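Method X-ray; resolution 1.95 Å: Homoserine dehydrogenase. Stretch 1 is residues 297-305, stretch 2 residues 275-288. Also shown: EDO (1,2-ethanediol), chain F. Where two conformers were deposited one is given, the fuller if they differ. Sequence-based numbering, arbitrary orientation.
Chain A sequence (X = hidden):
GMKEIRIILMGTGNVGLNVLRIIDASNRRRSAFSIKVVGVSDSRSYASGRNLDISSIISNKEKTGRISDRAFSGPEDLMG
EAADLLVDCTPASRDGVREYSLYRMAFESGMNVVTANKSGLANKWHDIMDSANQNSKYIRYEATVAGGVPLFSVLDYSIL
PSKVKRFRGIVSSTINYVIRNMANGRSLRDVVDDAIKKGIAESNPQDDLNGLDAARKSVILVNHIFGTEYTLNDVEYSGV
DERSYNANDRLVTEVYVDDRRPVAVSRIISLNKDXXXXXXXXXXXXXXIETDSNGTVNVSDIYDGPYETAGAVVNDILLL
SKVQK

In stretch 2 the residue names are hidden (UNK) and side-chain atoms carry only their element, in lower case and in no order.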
# COMPACT_ATOMS: atom_id res chain seq x y z
N VAL A 297 4.54 -8.99 -3.46
CA VAL A 297 4.37 -7.58 -3.71
C VAL A 297 5.65 -6.83 -3.47
O VAL A 297 6.34 -7.06 -2.47
CB VAL A 297 3.21 -6.96 -2.83
CG1 VAL A 297 3.14 -5.45 -3.04
CG2 VAL A 297 1.85 -7.65 -3.15
N ASN A 298 5.98 -5.94 -4.41
CA ASN A 298 7.17 -5.12 -4.35
C ASN A 298 6.79 -3.65 -4.19
O ASN A 298 5.92 -3.17 -4.87
CB ASN A 298 8.03 -5.28 -5.61
CG ASN A 298 8.14 -6.72 -6.07
OD1 ASN A 298 8.54 -7.60 -5.30
ND2 ASN A 298 7.80 -6.98 -7.34
N VAL A 299 7.52 -2.94 -3.33
CA VAL A 299 7.18 -1.53 -3.03
C VAL A 299 8.50 -0.81 -2.85
O VAL A 299 9.42 -1.33 -2.20
CB VAL A 299 6.33 -1.37 -1.77
CG1 VAL A 299 5.91 0.12 -1.56
CG2 VAL A 299 5.09 -2.30 -1.79
N SER A 300 8.62 0.34 -3.49
CA SER A 300 9.82 1.15 -3.35
C SER A 300 9.49 2.62 -3.57
O SER A 300 8.36 2.99 -3.86
CB SER A 300 10.89 0.67 -4.34
OG SER A 300 10.52 0.87 -5.67
N ASP A 301 10.50 3.49 -3.42
CA ASP A 301 10.33 4.87 -3.83
C ASP A 301 11.56 5.36 -4.56
O ASP A 301 12.56 4.66 -4.64
CB ASP A 301 9.95 5.80 -2.66
CG ASP A 301 10.99 5.87 -1.57
OD1 ASP A 301 12.07 5.30 -1.70
OD2 ASP A 301 10.65 6.47 -0.52
N ILE A 302 11.49 6.59 -5.02
CA ILE A 302 12.55 7.17 -5.81
C ILE A 302 13.52 7.95 -4.92
O ILE A 302 14.72 7.91 -5.11
CB ILE A 302 11.93 8.07 -6.89
CG1 ILE A 302 11.10 7.21 -7.86
CG2 ILE A 302 12.97 8.85 -7.66
CD1 ILE A 302 11.88 6.18 -8.61
N TYR A 303 13.00 8.71 -3.98
CA TYR A 303 13.86 9.52 -3.15
C TYR A 303 13.29 9.46 -1.75
O TYR A 303 12.22 9.99 -1.51
CB TYR A 303 13.85 10.95 -3.66
CG TYR A 303 14.82 11.84 -2.93
CD1 TYR A 303 14.46 12.48 -1.75
CD2 TYR A 303 16.12 12.02 -3.40
CE1 TYR A 303 15.38 13.29 -1.06
CE2 TYR A 303 17.04 12.80 -2.72
CZ TYR A 303 16.67 13.45 -1.56
OH TYR A 303 17.60 14.27 -0.91
N ASP A 304 13.98 8.79 -0.85
CA ASP A 304 13.48 8.65 0.50
C ASP A 304 14.26 9.59 1.42
O ASP A 304 15.43 9.36 1.73
CB ASP A 304 13.62 7.23 0.97
CG ASP A 304 12.73 6.93 2.14
OD1 ASP A 304 13.09 7.28 3.28
OD2 ASP A 304 11.67 6.35 1.89
N GLY A 305 13.63 10.67 1.80
CA GLY A 305 14.26 11.68 2.63
C GLY A 305 13.39 12.00 3.80
O GLY A 305 12.32 11.40 3.95
N UNK A 275 17.10 -9.41 -9.17
CA UNK A 275 16.47 -9.23 -7.87
C UNK A 275 15.69 -7.93 -7.89
O UNK A 275 16.22 -6.93 -8.34
c UNK A 275 17.58 -9.16 -6.84
o UNK A 275 17.76 -9.95 -4.62
c UNK A 275 17.09 -9.24 -5.40
o UNK A 275 16.08 -8.59 -5.04
N UNK A 276 14.46 -7.89 -7.36
CA UNK A 276 13.71 -6.62 -7.33
C UNK A 276 14.48 -5.53 -6.62
O UNK A 276 14.43 -4.36 -6.98
c UNK A 276 10.47 -2.96 -5.94
c UNK A 276 11.64 -4.89 -5.10
c UNK A 276 11.66 -5.44 -6.37
c UNK A 276 10.52 -3.49 -7.21
c UNK A 276 12.35 -6.76 -6.64
c UNK A 276 11.09 -4.73 -7.41
c UNK A 276 11.06 -3.67 -4.88
N UNK A 277 15.22 -5.92 -5.61
CA UNK A 277 15.91 -4.93 -4.78
C UNK A 277 16.98 -4.18 -5.55
O UNK A 277 17.40 -3.08 -5.15
c UNK A 277 15.47 -6.17 -2.52
c UNK A 277 14.40 -5.11 -2.20
c UNK A 277 16.19 -6.75 -1.24
c UNK A 277 16.48 -5.58 -3.51
N UNK A 278 17.45 -4.78 -6.63
CA UNK A 278 18.41 -4.09 -7.49
C UNK A 278 17.73 -3.03 -8.34
O UNK A 278 18.43 -2.24 -8.96
c UNK A 278 19.15 -5.11 -8.38
se UNK A 278 21.69 -4.82 -6.96
c UNK A 278 22.35 -4.46 -8.66
c UNK A 278 20.20 -5.90 -7.60
N UNK A 279 16.39 -2.95 -8.35
CA UNK A 279 15.72 -1.89 -9.10
C UNK A 279 15.71 -0.59 -8.29
O UNK A 279 15.40 0.47 -8.81
c UNK A 279 14.26 -2.23 -9.44
o UNK A 279 13.40 -2.13 -8.30
N UNK A 280 16.04 -0.68 -7.00
CA UNK A 280 15.98 0.48 -6.13
C UNK A 280 17.16 1.41 -6.36
O UNK A 280 18.33 1.02 -6.28
c UNK A 280 15.81 1.32 -3.74
c UNK A 280 15.87 0.07 -4.67
c UNK A 280 14.66 -1.56 -3.08
c UNK A 280 14.64 -0.82 -4.47
N UNK A 281 16.83 2.67 -6.63
CA UNK A 281 17.82 3.68 -6.98
C UNK A 281 18.62 4.12 -5.78
O UNK A 281 18.29 3.84 -4.62
N UNK A 282 19.70 4.84 -6.09
CA UNK A 282 20.67 5.32 -5.08
C UNK A 282 20.03 6.03 -3.93
O UNK A 282 20.50 5.92 -2.81
c UNK A 282 21.65 6.29 -5.75
se UNK A 282 23.86 5.50 -4.09
c UNK A 282 22.69 6.90 -4.81
c UNK A 282 25.06 5.27 -5.67
N UNK A 283 18.98 6.81 -4.20
CA UNK A 283 18.33 7.61 -3.14
C UNK A 283 17.05 7.01 -2.59
O UNK A 283 16.36 7.64 -1.78
c UNK A 283 18.00 9.00 -3.67
o UNK A 283 20.15 9.81 -3.21
o UNK A 283 19.25 10.36 -5.14
c UNK A 283 19.22 9.80 -4.02
N UNK A 284 16.75 5.78 -2.98
CA UNK A 284 15.49 5.18 -2.58
C UNK A 284 15.63 4.02 -1.63
O UNK A 284 16.75 3.57 -1.34
N UNK A 285 14.48 3.53 -1.18
CA UNK A 285 14.37 2.33 -0.34
C UNK A 285 13.25 1.45 -0.90
O UNK A 285 12.47 1.89 -1.76
c UNK A 285 16.36 2.82 1.96
c UNK A 285 14.07 2.71 1.11
c UNK A 285 14.60 3.93 3.32
c UNK A 285 15.11 3.57 1.87
N UNK A 286 13.15 0.22 -0.43
CA UNK A 286 12.09 -0.66 -0.92
C UNK A 286 12.20 -2.05 -0.37
O UNK A 286 13.18 -2.38 0.29
N UNK A 287 11.18 -2.85 -0.64
CA UNK A 287 11.09 -4.18 -0.14
C UNK A 287 10.17 -5.09 -0.97
O UNK A 287 9.46 -4.66 -1.91
c UNK A 287 9.15 -3.61 1.41
c UNK A 287 8.90 -2.28 1.65
c UNK A 287 7.59 -1.79 1.70
c UNK A 287 8.07 -4.44 1.23
c UNK A 287 6.74 -3.96 1.29
o UNK A 287 5.20 -2.16 1.60
c UNK A 287 10.57 -4.15 1.32
c UNK A 287 6.52 -2.64 1.53
N UNK A 288 10.14 -6.35 -0.58
CA UNK A 288 9.32 -7.35 -1.21
C UNK A 288 8.64 -8.15 -0.10
O UNK A 288 9.33 -8.58 0.82
n UNK A 288 10.31 -9.86 -5.01
c UNK A 288 10.20 -8.25 -2.08
c UNK A 288 9.49 -9.35 -2.80
o UNK A 288 11.09 -11.08 -3.29
c UNK A 288 10.39 -10.15 -3.72
C1 EDO F . 19.93 2.48 -1.24
O1 EDO F . 19.61 2.65 -2.63
C2 EDO F . 20.67 3.69 -0.67
O2 EDO F . 19.74 4.59 -0.06
O HOH W 1 12.33 0.19 -7.44
O HOH W 2 14.02 3.61 -6.65
O HOH W 3 16.99 6.97 -6.43

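Position 275 carries two carbons, the second bearing two oxygens, and lies out of reach of stretch 1; it is an aspartate, Asp275. At 276 one carbon leads to a six-carbon ring without a heteroatom, and Asn298 CB sits over its face, 3.3 Å from the centroid: Phe276. Position 277 has four carbons forked at the second, the pattern of leucine, and makes no contact with stretch 1: Leu277, whose N donates to Asp275 OD1 (2.9 Å). The unbranched chain at 278, two carbons, selenium and a carbon, is selenomethionine, Met278.

Position 279 has one carbon and one oxygen. This is Ser279; a water lies 2.7 Å from its OG and 2.6 Å from Ser300 OG, linking the two hydroxyls. At 280, four carbons fork at the first, with one arm two carbons long, and approach Ser300 CB: Ile280, with CG1 4.0 Å from that atom. Position 281 has no side-chain atoms and is Gly281; a water joins its N (3.0 Å) to Asp301 O (2.7 Å). A second unbranched selenium chain, at 282, is Met282, which does not touch stretch 1.

Position 283 shows two carbons, the second with two oxygens, and its CB lies 3.6 Å from Tyr303 CD2: Asp283. No side chain is present at 284, where an ideal CB would fall 2.3 Å from Asp301 O, a clash; this is Gly284, which closes a type I turn begun at Gly281. Four carbons forked at the second mark 285 as Leu285, whose CD1 is 3.7 Å from Asp304 OD1. Position 286 is again bare: an ideal CB would clash with Ser300 CB at 2.6 Å, so Gly286 lets the backbones close to 3.8 Å between its CA and Ser300 CA. A six-carbon ring bearing an oxygen, with Val299 CB over its face, identifies Tyr287. At 288, three carbons end in an oxygen and a nitrogen beside Asn298; this is Gln288, whose NE2 donates to Asn298 OD1 (2.9 Å).

The contact is built on an antiparallel strand pair. Tyr287 N donates to Val299 O (2.8 Å) and Val299 N to Tyr287 O (3.0 Å), while Asp301 N reaches Leu285 O (3.0 Å). At the end of strand 297-301, Asp301 also uses its side chain: its OD1 accepts from Leu285 N at 3.0 Å, and in the loop that follows Asp304 N donates to Asp283 O at 2.8 Å. Phe276 packs on the sheet face carrying Asn298 and Ser300, whereas Tyr287 covers Val299 on the other, so aromatic packing flanks the backbone ladder.

Stretch 2 (275-288) DFLMSIGMDGLGYQ
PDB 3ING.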